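Local coordinates for protein MmeI (Methylophilus methylotrophus, PDB 5HR4) that is a DNA-binding Type IIL restriction-modification enzyme that probably transfers a methyl group from S-adenosyl-L-methionine to the N6 of adenine in DNA, at residues A579-I584 / E806-Y811; V623-C628 / T898-T903; N562-T567 / P617-G622. All blocks are in the same frame, centred on the assembly; numbering follows the deposited sequence.

Overall arrangement
The three contacts run from the DNA-binding surface to the C-terminal end of the chain. Interactions 1 and 3 share one sheet of the methyltransferase domain, since strands 581-588 and 560-569 are neighbours in it. Interaction 1 is polar and partly buried, with Glu806 and Arg808 turned to the DNA bases and Arg810 to the backbone. Interaction 3 is the most buried, a leucine on the sheet with an arginine at its border. Interaction 2, partly buried and farther from the centre, is mainly apolar, a valine at a tyrosine edge with one weak hydrogen bond, and joins an irregular segment to the last helix. Segments 617-622 and 623-628 are consecutive, and the Tyr618 hydroxyl bonds to Ala627 N.

Interaction 1 (A579-I584 / E806-Y811); sequences AVHCVI and ESRYRY. With nucleotides of chain B; nucleotides of chain C.
The imidazole of His581, at the start of strand 581-588 in the methyltransferase domain, is stacked against the side chain of Glu806 from the target recognition domain, the two crossing at about a right angle. Glu806 CB stands over the centre of the ring in a CH-pi contact, 3.7 Å from the His581 ring centroid and 7° off its normal. The carboxylate also stacks on the ring, the two planes 23° apart and Glu806 CD 3.6 Å from His581 CD2. At the ring edge, in plane, His581 ND1 and Ser807 OG share a hydrogen bond of 2.7 Å, so face and edge are both engaged by the same turn.

Extended beyond CG, Glu806 reaches the DNA, where its OE1 accepts a bond from N4 of DC8 of chain B at 2.8 Å. The same OE1 forms a salt bridge of 2.6 Å with Arg808 NH2. Arg808, bent at chi2 and also bridged to Glu755, donates from NE to O6 of DG6 of chain C at 2.8 Å. Ala579 N bonds OP2 of DC8 of chain B, and Arg810 NH1 bonds OP2 of DC5 of chain B. DC8 of chain B and DG6 of chain C pair with each other, so an acceptor meets the cytosine amino group and a donor the guanine carbonyl; this linked glutamate-arginine pair would favour a C:G base pair in that orientation.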
loop_
_atom_site.group_PDB
_atom_site.type_symbol
_atom_site.label_atom_id
_atom_site.label_comp_id
_atom_site.label_asym_id
_atom_site.label_seq_id
_atom_site.Cartn_x
_atom_site.Cartn_y
_atom_site.Cartn_z
ATOM N N ALA A 579 -7.097 -3.021 -2.883
ATOM C CA ALA A 579 -7.259 -2.046 -3.956
ATOM C C ALA A 579 -6.533 -0.777 -3.532
ATOM O O ALA A 579 -7.092 0.081 -2.854
ATOM C CB ALA A 579 -8.714 -1.779 -4.223
ATOM N N VAL A 580 -5.271 -0.678 -3.919
ATOM C CA VAL A 580 -4.436 0.462 -3.574
ATOM C C VAL A 580 -3.382 0.578 -4.670
ATOM O O VAL A 580 -3.067 -0.402 -5.353
ATOM C CB VAL A 580 -3.827 0.285 -2.150
ATOM C CG1 VAL A 580 -3.076 -1.024 -2.039
ATOM C CG2 VAL A 580 -2.951 1.469 -1.731
ATOM N N HIS A 581 -2.888 1.798 -4.874
ATOM C CA HIS A 581 -1.822 2.095 -5.816
ATOM C C HIS A 581 -0.557 2.428 -5.032
ATOM O O HIS A 581 -0.628 3.100 -3.999
ATOM C CB HIS A 581 -2.219 3.262 -6.735
ATOM C CG HIS A 581 -3.163 2.878 -7.838
ATOM N ND1 HIS A 581 -3.442 3.710 -8.904
ATOM C CD2 HIS A 581 -3.877 1.743 -8.045
ATOM C CE1 HIS A 581 -4.285 3.099 -9.723
ATOM N NE2 HIS A 581 -4.567 1.906 -9.224
ATOM N N CYS A 582 0.602 1.991 -5.538
ATOM C CA CYS A 582 1.838 1.952 -4.764
ATOM C C CYS A 582 2.977 2.740 -5.396
ATOM O O CYS A 582 2.950 3.103 -6.575
ATOM C CB CYS A 582 2.315 0.516 -4.578
ATOM S SG CYS A 582 1.191 -0.365 -3.563
ATOM N N VAL A 583 3.993 2.987 -4.574
ATOM C CA VAL A 583 5.300 3.448 -5.002
ATOM C C VAL A 583 6.323 2.618 -4.243
ATOM O O VAL A 583 5.985 1.881 -3.313
ATOM C CB VAL A 583 5.516 4.950 -4.743
ATOM C CG1 VAL A 583 4.568 5.768 -5.593
ATOM C CG2 VAL A 583 5.292 5.256 -3.275
ATOM N N ILE A 584 7.578 2.708 -4.686
ATOM C CA ILE A 584 8.727 2.145 -3.984
ATOM C C ILE A 584 9.762 3.249 -3.884
ATOM O O ILE A 584 10.107 3.862 -4.897
ATOM C CB ILE A 584 9.334 0.924 -4.705
ATOM C CG1 ILE A 584 8.299 -0.180 -4.901
ATOM C CG2 ILE A 584 10.513 0.392 -3.912
ATOM C CD1 ILE A 584 8.805 -1.363 -5.697
ATOM N N GLU A 806 -6.469 6.421 -5.217
ATOM C CA GLU A 806 -5.639 5.534 -6.028
ATOM C C GLU A 806 -4.922 6.440 -7.015
ATOM O O GLU A 806 -3.866 6.995 -6.702
ATOM C CB GLU A 806 -6.446 4.438 -6.753
ATOM C CG GLU A 806 -6.667 3.137 -5.954
ATOM C CD GLU A 806 -7.232 1.952 -6.783
ATOM O OE1 GLU A 806 -7.947 2.177 -7.798
ATOM O OE2 GLU A 806 -6.963 0.781 -6.392
ATOM N N SER A 807 -5.523 6.666 -8.179
ATOM C CA SER A 807 -4.916 7.501 -9.198
ATOM C C SER A 807 -5.858 8.532 -9.806
ATOM O O SER A 807 -5.387 9.377 -10.574
ATOM C CB SER A 807 -4.323 6.622 -10.315
ATOM O OG SER A 807 -3.017 6.140 -9.965
ATOM N N ARG A 808 -7.162 8.505 -9.493
ATOM C CA ARG A 808 -8.043 9.530 -10.043
ATOM C C ARG A 808 -7.623 10.898 -9.527
ATOM O O ARG A 808 -7.082 11.028 -8.429
ATOM C CB ARG A 808 -9.509 9.284 -9.686
ATOM C CG ARG A 808 -9.848 7.895 -9.366
ATOM C CD ARG A 808 -10.140 7.056 -10.549
ATOM N NE ARG A 808 -9.950 5.681 -10.120
ATOM C CZ ARG A 808 -8.772 5.070 -10.140
ATOM N NH1 ARG A 808 -7.710 5.718 -10.612
ATOM N NH2 ARG A 808 -8.658 3.813 -9.713
ATOM N N TYR A 809 -7.839 11.924 -10.351
ATOM C CA TYR A 809 -7.644 13.279 -9.874
ATOM C C TYR A 809 -8.448 13.461 -8.593
ATOM O O TYR A 809 -9.562 12.946 -8.470
ATOM C CB TYR A 809 -8.092 14.294 -10.929
ATOM C CG TYR A 809 -7.459 14.141 -12.284
ATOM C CD1 TYR A 809 -6.172 13.631 -12.418
ATOM C CD2 TYR A 809 -8.147 14.504 -13.439
ATOM C CE1 TYR A 809 -5.584 13.475 -13.652
ATOM C CE2 TYR A 809 -7.567 14.358 -14.684
ATOM C CZ TYR A 809 -6.274 13.844 -14.791
ATOM O OH TYR A 809 -5.676 13.693 -16.028
ATOM N N ARG A 810 -7.866 14.157 -7.621
ATOM C CA ARG A 810 -8.616 14.659 -6.471
ATOM C C ARG A 810 -8.316 16.140 -6.354
ATOM O O ARG A 810 -7.175 16.524 -6.087
ATOM C CB ARG A 810 -8.267 13.944 -5.164
ATOM C CG ARG A 810 -9.097 14.493 -4.014
ATOM C CD ARG A 810 -8.742 13.909 -2.656
ATOM N NE ARG A 810 -8.957 12.479 -2.632
ATOM C CZ ARG A 810 -8.004 11.612 -2.330
ATOM N NH1 ARG A 810 -6.803 12.069 -2.004
ATOM N NH2 ARG A 810 -8.255 10.302 -2.327
ATOM N N TYR A 811 -9.326 16.968 -6.555
ATOM C CA TYR A 811 -9.094 18.392 -6.469
ATOM C C TYR A 811 -9.178 18.824 -5.021
ATOM O O TYR A 811 -9.803 18.161 -4.191
ATOM C CB TYR A 811 -10.114 19.154 -7.319
ATOM C CG TYR A 811 -9.659 20.550 -7.663
ATOM C CD1 TYR A 811 -9.864 21.596 -6.783
ATOM C CD2 TYR A 811 -9.008 20.823 -8.870
ATOM C CE1 TYR A 811 -9.437 22.882 -7.085
ATOM C CE2 TYR A 811 -8.568 22.112 -9.182
ATOM C CZ TYR A 811 -8.786 23.133 -8.285
ATOM O OH TYR A 811 -8.364 24.412 -8.552
ATOM P P DC B 8 -8.539 -1.920 0.710
ATOM O OP1 DC B 8 -8.903 -2.474 2.024
ATOM O OP2 DC B 8 -8.465 -2.859 -0.431
ATOM O "O5'" DC B 8 -9.538 -0.740 0.313
ATOM C "C5'" DC B 8 -9.323 0.588 0.776
ATOM C "C4'" DC B 8 -10.624 1.366 0.740
ATOM O "O4'" DC B 8 -10.640 2.276 -0.404
ATOM C "C3'" DC B 8 -11.876 0.507 0.610
ATOM O "O3'" DC B 8 -12.926 1.103 1.369
ATOM C "C2'" DC B 8 -12.159 0.564 -0.893
ATOM C "C1'" DC B 8 -11.761 2.005 -1.217
ATOM N N1 DC B 8 -11.353 2.228 -2.654
ATOM C C2 DC B 8 -12.101 3.082 -3.483
ATOM O O2 DC B 8 -13.094 3.642 -3.034
ATOM N N3 DC B 8 -11.708 3.272 -4.758
ATOM C C4 DC B 8 -10.618 2.654 -5.220
ATOM N N4 DC B 8 -10.266 2.876 -6.482
ATOM C C5 DC B 8 -9.838 1.785 -4.395
ATOM C C6 DC B 8 -10.237 1.604 -3.133
ATOM P P DC B 5 -5.214 14.603 -0.177
ATOM O OP1 DC B 5 -3.729 14.560 -0.148
ATOM O OP2 DC B 5 -5.984 14.769 -1.422
ATOM O "O5'" DC B 5 -5.737 13.235 0.434
ATOM C "C5'" DC B 5 -5.317 12.822 1.699
ATOM C "C4'" DC B 5 -6.328 11.850 2.247
ATOM O "O4'" DC B 5 -7.593 12.502 2.382
ATOM C "C3'" DC B 5 -6.644 10.697 1.323
ATOM O "O3'" DC B 5 -5.674 9.703 1.479
ATOM C "C2'" DC B 5 -8.024 10.238 1.817
ATOM C "C1'" DC B 5 -8.573 11.495 2.506
ATOM N N1 DC B 5 -9.812 12.008 1.938
ATOM C C2 DC B 5 -10.973 11.976 2.711
ATOM O O2 DC B 5 -10.922 11.476 3.833
ATOM N N3 DC B 5 -12.123 12.476 2.199
ATOM C C4 DC B 5 -12.120 13.000 0.965
ATOM N N4 DC B 5 -13.272 13.493 0.484
ATOM C C5 DC B 5 -10.933 13.043 0.170
ATOM C C6 DC B 5 -9.814 12.549 0.699
ATOM P P DG C 6 -16.160 9.748 -12.995
ATOM O OP1 DG C 6 -17.390 9.422 -13.752
ATOM O OP2 DG C 6 -15.111 10.628 -13.587
ATOM O "O5'" DG C 6 -16.422 10.343 -11.517
ATOM C "C5'" DG C 6 -17.702 10.522 -11.024
ATOM C "C4'" DG C 6 -17.843 9.941 -9.623
ATOM O "O4'" DG C 6 -17.090 8.726 -9.476
ATOM C "C3'" DG C 6 -17.451 10.842 -8.454
ATOM O "O3'" DG C 6 -18.491 10.759 -7.550
ATOM C "C2'" DG C 6 -16.204 10.182 -7.887
ATOM C "C1'" DG C 6 -16.456 8.718 -8.216
ATOM N N9 DG C 6 -15.237 7.955 -8.389
ATOM C C8 DG C 6 -14.430 7.979 -9.502
ATOM N N7 DG C 6 -13.409 7.188 -9.412
ATOM C C5 DG C 6 -13.541 6.592 -8.165
ATOM C C6 DG C 6 -12.724 5.635 -7.532
ATOM O O6 DG C 6 -11.691 5.119 -7.957
ATOM N N1 DG C 6 -13.203 5.291 -6.276
ATOM C C2 DG C 6 -14.342 5.802 -5.701
ATOM N N2 DG C 6 -14.642 5.337 -4.481
ATOM N N3 DG C 6 -15.130 6.704 -6.288
ATOM C C4 DG C 6 -14.663 7.055 -7.515
#

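Interaction 2 (V623-C628 / T898-T903); sequences VDVIAC and TYQKMT
Tyr899 lays the edge of its ring against Val625, whose CG1 lies in the ring plane, 3.9 Å from Tyr899 CE2. The ring leaves the helix with CG anti to the backbone N (chi1 172°), which carries the hydroxyl across to the backbone of the facing segment. There Tyr899 OH accepts a weak hydrogen bond from Cys628 N, 3.4 Å long but fairly straight at 163°. Ala627 adds an apolar touch, its CB 4.3 Å from Tyr899 CZ. One turn further along the helix, Thr903 CB sits above one face of the ring, offset toward its rim.

Val625 divides its two methyl groups between neighbouring helix residues. While CG1 meets the tyrosine, CG2 stands over the flat of the Gln900 amide, 3.4 Å from Gln900 CD; the glutamine gets there with its chain extended beyond CG. These residues join helix 888-903, the last of the C-terminal domain, to the irregular connection that leads from strand 608-612 of the methyltransferase sheet to strand 641-642 of the target recognition domain. An alanine in place of Tyr899 would remove the ring and hydroxyl, and would probably loosen the seat of Val625 and Ala627 on the helix as well as cost the weak bond to Cys628 N. Ile626 points away from the helix and packs instead on Val547 and Trp551 of helix 544-556, while Ala627 N is bound by the hydroxyl of Tyr618.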
loop_
_atom_site.group_PDB
_atom_site.type_symbol
_atom_site.label_atom_id
_atom_site.label_comp_id
_atom_site.label_asym_id
_atom_site.label_seq_id
_atom_site.Cartn_x
_atom_site.Cartn_y
_atom_site.Cartn_z
ATOM N N VAL A 623 12.989 20.006 -9.295
ATOM C CA VAL A 623 13.507 20.760 -8.157
ATOM C C VAL A 623 12.872 20.234 -6.880
ATOM O O VAL A 623 11.879 19.499 -6.930
ATOM C CB VAL A 623 13.267 22.273 -8.335
ATOM C CG1 VAL A 623 13.736 22.720 -9.704
ATOM C CG2 VAL A 623 11.815 22.632 -8.147
ATOM N N ASP A 624 13.445 20.602 -5.733
ATOM C CA ASP A 624 13.041 20.086 -4.433
ATOM C C ASP A 624 12.064 21.008 -3.695
ATOM O O ASP A 624 11.939 20.916 -2.468
ATOM C CB ASP A 624 14.276 19.824 -3.570
ATOM C CG ASP A 624 14.722 18.376 -3.625
ATOM O OD1 ASP A 624 14.424 17.710 -4.636
ATOM O OD2 ASP A 624 15.357 17.890 -2.662
ATOM N N VAL A 625 11.364 21.874 -4.412
ATOM C CA VAL A 625 10.372 22.758 -3.813
ATOM C C VAL A 625 9.057 22.005 -3.670
ATOM O O VAL A 625 8.591 21.358 -4.617
ATOM C CB VAL A 625 10.189 24.018 -4.670
ATOM C CG1 VAL A 625 8.966 24.777 -4.232
ATOM C CG2 VAL A 625 11.426 24.891 -4.599
ATOM N N ILE A 626 8.445 22.096 -2.495
ATOM C CA ILE A 626 7.174 21.444 -2.214
ATOM C C ILE A 626 6.085 22.503 -2.144
ATOM O O ILE A 626 6.277 23.560 -1.529
ATOM C CB ILE A 626 7.231 20.636 -0.903
ATOM C CG1 ILE A 626 8.260 19.510 -1.022
ATOM C CG2 ILE A 626 5.859 20.082 -0.573
ATOM C CD1 ILE A 626 8.370 18.628 0.220
ATOM N N ALA A 627 4.940 22.217 -2.767
ATOM C CA ALA A 627 3.779 23.101 -2.702
ATOM C C ALA A 627 3.003 22.849 -1.407
ATOM O O ALA A 627 2.611 21.711 -1.123
ATOM C CB ALA A 627 2.895 22.880 -3.927
ATOM N N CYS A 628 2.786 23.904 -0.618
ATOM C CA CYS A 628 2.164 23.795 0.701
ATOM C C CYS A 628 0.710 24.234 0.657
ATOM O O CYS A 628 0.372 25.216 -0.002
ATOM C CB CYS A 628 2.892 24.654 1.741
ATOM S SG CYS A 628 4.662 24.354 1.936
ATOM N N THR A 898 7.616 29.799 -11.477
ATOM C CA THR A 898 6.688 30.866 -11.111
ATOM C C THR A 898 6.239 30.739 -9.658
ATOM O O THR A 898 6.256 31.716 -8.899
ATOM C CB THR A 898 5.471 30.839 -12.029
ATOM O OG1 THR A 898 5.888 30.544 -13.368
ATOM C CG2 THR A 898 4.749 32.187 -11.994
ATOM N N TYR A 899 5.807 29.544 -9.260
ATOM C CA TYR A 899 5.391 29.348 -7.880
ATOM C C TYR A 899 6.482 29.777 -6.915
ATOM O O TYR A 899 6.205 30.416 -5.895
ATOM C CB TYR A 899 5.016 27.886 -7.645
ATOM C CG TYR A 899 4.749 27.542 -6.197
ATOM C CD1 TYR A 899 3.504 27.800 -5.614
ATOM C CD2 TYR A 899 5.731 26.956 -5.414
ATOM C CE1 TYR A 899 3.255 27.488 -4.285
ATOM C CE2 TYR A 899 5.492 26.641 -4.086
ATOM C CZ TYR A 899 4.256 26.910 -3.525
ATOM O OH TYR A 899 4.031 26.582 -2.205
ATOM N N GLN A 900 7.737 29.458 -7.228
ATOM C CA GLN A 900 8.810 29.792 -6.300
ATOM C C GLN A 900 9.095 31.292 -6.289
ATOM O O GLN A 900 9.361 31.870 -5.225
ATOM C CB GLN A 900 10.069 29.003 -6.641
ATOM C CG GLN A 900 10.965 28.849 -5.439
ATOM C CD GLN A 900 12.186 28.033 -5.734
ATOM O OE1 GLN A 900 12.379 27.564 -6.865
ATOM N NE2 GLN A 900 13.032 27.850 -4.718
ATOM N N LYS A 901 9.047 31.940 -7.463
ATOM C CA LYS A 901 9.199 33.392 -7.507
ATOM C C LYS A 901 8.166 34.072 -6.617
ATOM O O LYS A 901 8.502 34.982 -5.851
ATOM C CB LYS A 901 9.103 33.892 -8.951
ATOM N N MET A 902 6.910 33.613 -6.671
ATOM C CA MET A 902 5.866 34.179 -5.819
ATOM C C MET A 902 6.062 33.791 -4.356
ATOM O O MET A 902 5.975 34.643 -3.465
ATOM C CB MET A 902 4.494 33.732 -6.312
ATOM C CG MET A 902 4.139 34.272 -7.670
ATOM S SD MET A 902 2.481 33.793 -8.166
ATOM C CE MET A 902 2.027 35.165 -9.228
ATOM N N THR A 903 6.316 32.507 -4.081
ATOM C CA THR A 903 6.510 32.074 -2.698
ATOM C C THR A 903 7.761 32.670 -2.066
ATOM O O THR A 903 7.920 32.576 -0.845
ATOM C CB THR A 903 6.578 30.544 -2.610
#

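Interaction 3 (N562-T567 / P617-G622); sequences NFAHRT and PYLRDG
Leu619 fills the tight half of this contact, and Arg566 borders the looser one. With CG anti to its own carbonyl carbon, Leu619 pushes its branched end onto strand 560-569: CD2 rests 3.7 Å from Ala564 CB, and CD1 lies 4.0 Å from the carbonyl oxygen of His565. Val583 and Ile585 of the adjoining strand also touch this leucine, so it is bedded on two strands at once.

Toward the partly exposed side, packing gives way to polar reach. Arg566 bends at chi3 (77°) and brings NH1, at the edge of its guanidinium, to the loop backbone, 2.6 Å from Leu619 O, with a weak hydrogen bond of 3.5 Å from Arg566 NH1 to Tyr618 O. Arg620 starts off away from the strand; its guanidinium folds back over the Tyr618 ring, NH2 lying 3.0 Å above the Tyr618 ring plane near the rim, and NH1 bonds Asn800 O.

Strand 581-588 lies antiparallel between 532-538 and 560-569, and this insertion of a reversed strand between its fifth and sixth is the signature of the Rossmann-like sheet of class I methyltransferases.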
loop_
_atom_site.group_PDB
_atom_site.type_symbol
_atom_site.label_atom_id
_atom_site.label_comp_id
_atom_site.label_asym_id
_atom_site.label_seq_id
_atom_site.Cartn_x
_atom_site.Cartn_y
_atom_site.Cartn_z
ATOM N N ASN A 562 17.400 7.731 -3.930
ATOM C CA ASN A 562 18.327 7.210 -4.929
ATOM C C ASN A 562 17.652 6.488 -6.078
ATOM O O ASN A 562 18.177 6.504 -7.194
ATOM C CB ASN A 562 19.325 6.273 -4.264
ATOM C CG ASN A 562 20.263 7.021 -3.362
ATOM O OD1 ASN A 562 20.895 7.993 -3.803
ATOM N ND2 ASN A 562 20.327 6.622 -2.074
ATOM N N PHE A 563 16.521 5.844 -5.836
ATOM C CA PHE A 563 15.725 5.327 -6.932
ATOM C C PHE A 563 14.293 5.269 -6.445
ATOM O O PHE A 563 14.028 5.354 -5.247
ATOM C CB PHE A 563 16.218 3.958 -7.406
ATOM C CG PHE A 563 15.893 2.828 -6.465
ATOM C CD1 PHE A 563 14.693 2.128 -6.578
ATOM C CD2 PHE A 563 16.789 2.453 -5.481
ATOM C CE1 PHE A 563 14.394 1.082 -5.723
ATOM C CE2 PHE A 563 16.494 1.408 -4.610
ATOM C CZ PHE A 563 15.299 0.719 -4.729
ATOM N N ALA A 564 13.370 5.127 -7.387
ATOM C CA ALA A 564 11.960 5.153 -7.038
ATOM C C ALA A 564 11.160 4.540 -8.169
ATOM O O ALA A 564 11.458 4.784 -9.339
ATOM C CB ALA A 564 11.475 6.584 -6.772
ATOM N N HIS A 565 10.141 3.760 -7.804
ATOM C CA HIS A 565 9.102 3.296 -8.717
ATOM C C HIS A 565 7.887 4.199 -8.569
ATOM O O HIS A 565 7.302 4.282 -7.483
ATOM C CB HIS A 565 8.694 1.853 -8.417
ATOM C CG HIS A 565 9.678 0.823 -8.868
ATOM N ND1 HIS A 565 9.412 -0.055 -9.897
ATOM C CD2 HIS A 565 10.918 0.512 -8.418
ATOM C CE1 HIS A 565 10.452 -0.849 -10.075
ATOM N NE2 HIS A 565 11.379 -0.529 -9.187
ATOM N N ARG A 566 7.473 4.835 -9.659
ATOM C CA ARG A 566 6.244 5.607 -9.631
ATOM C C ARG A 566 5.033 4.678 -9.531
ATOM O O ARG A 566 5.154 3.447 -9.515
ATOM C CB ARG A 566 6.148 6.486 -10.866
ATOM C CG ARG A 566 7.136 7.596 -10.897
ATOM C CD ARG A 566 6.910 8.390 -12.147
ATOM N NE ARG A 566 5.746 9.248 -11.990
ATOM C CZ ARG A 566 5.664 10.196 -11.062
ATOM N NH1 ARG A 566 6.666 10.380 -10.218
ATOM N NH2 ARG A 566 4.584 10.954 -10.966
ATOM N N THR A 567 3.847 5.291 -9.478
ATOM C CA THR A 567 2.601 4.598 -9.151
ATOM C C THR A 567 2.396 3.323 -9.968
ATOM O O THR A 567 2.531 3.333 -11.196
ATOM C CB THR A 567 1.437 5.555 -9.395
ATOM O OG1 THR A 567 1.533 6.666 -8.498
ATOM C CG2 THR A 567 0.127 4.858 -9.217
ATOM N N PRO A 617 10.627 14.748 -3.864
ATOM C CA PRO A 617 9.674 14.184 -2.888
ATOM C C PRO A 617 8.361 13.730 -3.532
ATOM O O PRO A 617 7.697 12.836 -2.994
ATOM C CB PRO A 617 9.472 15.327 -1.882
ATOM C CG PRO A 617 10.101 16.561 -2.520
ATOM C CD PRO A 617 11.136 16.073 -3.481
ATOM N N TYR A 618 7.979 14.299 -4.680
ATOM C CA TYR A 618 6.896 13.767 -5.502
ATOM C C TYR A 618 7.334 12.604 -6.405
ATOM O O TYR A 618 6.500 12.082 -7.166
ATOM C CB TYR A 618 6.308 14.873 -6.384
ATOM C CG TYR A 618 5.829 16.116 -5.680
ATOM C CD1 TYR A 618 6.675 17.194 -5.471
ATOM C CD2 TYR A 618 4.505 16.222 -5.243
ATOM C CE1 TYR A 618 6.214 18.346 -4.843
ATOM C CE2 TYR A 618 4.047 17.350 -4.611
ATOM C CZ TYR A 618 4.899 18.413 -4.417
ATOM O OH TYR A 618 4.431 19.552 -3.783
ATOM N N LEU A 619 8.612 12.193 -6.336
ATOM C CA LEU A 619 9.217 11.179 -7.210
ATOM C C LEU A 619 9.290 11.633 -8.660
ATOM O O LEU A 619 9.169 10.816 -9.572
ATOM C CB LEU A 619 8.495 9.835 -7.136
ATOM C CG LEU A 619 8.221 9.292 -5.743
ATOM C CD1 LEU A 619 7.540 7.945 -5.852
ATOM C CD2 LEU A 619 9.530 9.192 -5.014
ATOM N N ARG A 620 9.489 12.925 -8.893
ATOM C CA ARG A 620 9.689 13.443 -10.238
ATOM C C ARG A 620 11.129 13.906 -10.433
ATOM O O ARG A 620 11.865 14.187 -9.479
ATOM C CB ARG A 620 8.745 14.612 -10.527
ATOM C CG ARG A 620 7.293 14.228 -10.729
ATOM C CD ARG A 620 6.496 15.460 -11.129
ATOM N NE ARG A 620 6.525 16.452 -10.061
ATOM C CZ ARG A 620 5.499 16.714 -9.257
ATOM N NH1 ARG A 620 4.343 16.078 -9.417
ATOM N NH2 ARG A 620 5.621 17.631 -8.309
ATOM N N ASP A 621 11.528 14.013 -11.694
ATOM C CA ASP A 621 12.824 14.601 -12.001
ATOM C C ASP A 621 12.641 16.114 -12.025
ATOM O O ASP A 621 12.219 16.691 -13.027
ATOM C CB ASP A 621 13.366 14.072 -13.315
ATOM C CG ASP A 621 14.813 14.448 -13.527
ATOM O OD1 ASP A 621 15.323 15.234 -12.690
ATOM O OD2 ASP A 621 15.424 13.966 -14.524
ATOM N N GLY A 622 12.930 16.761 -10.910
ATOM C CA GLY A 622 12.834 18.200 -10.868
ATOM C C GLY A 622 13.388 18.758 -9.582
ATOM O O GLY A 622 14.132 18.085 -8.863
#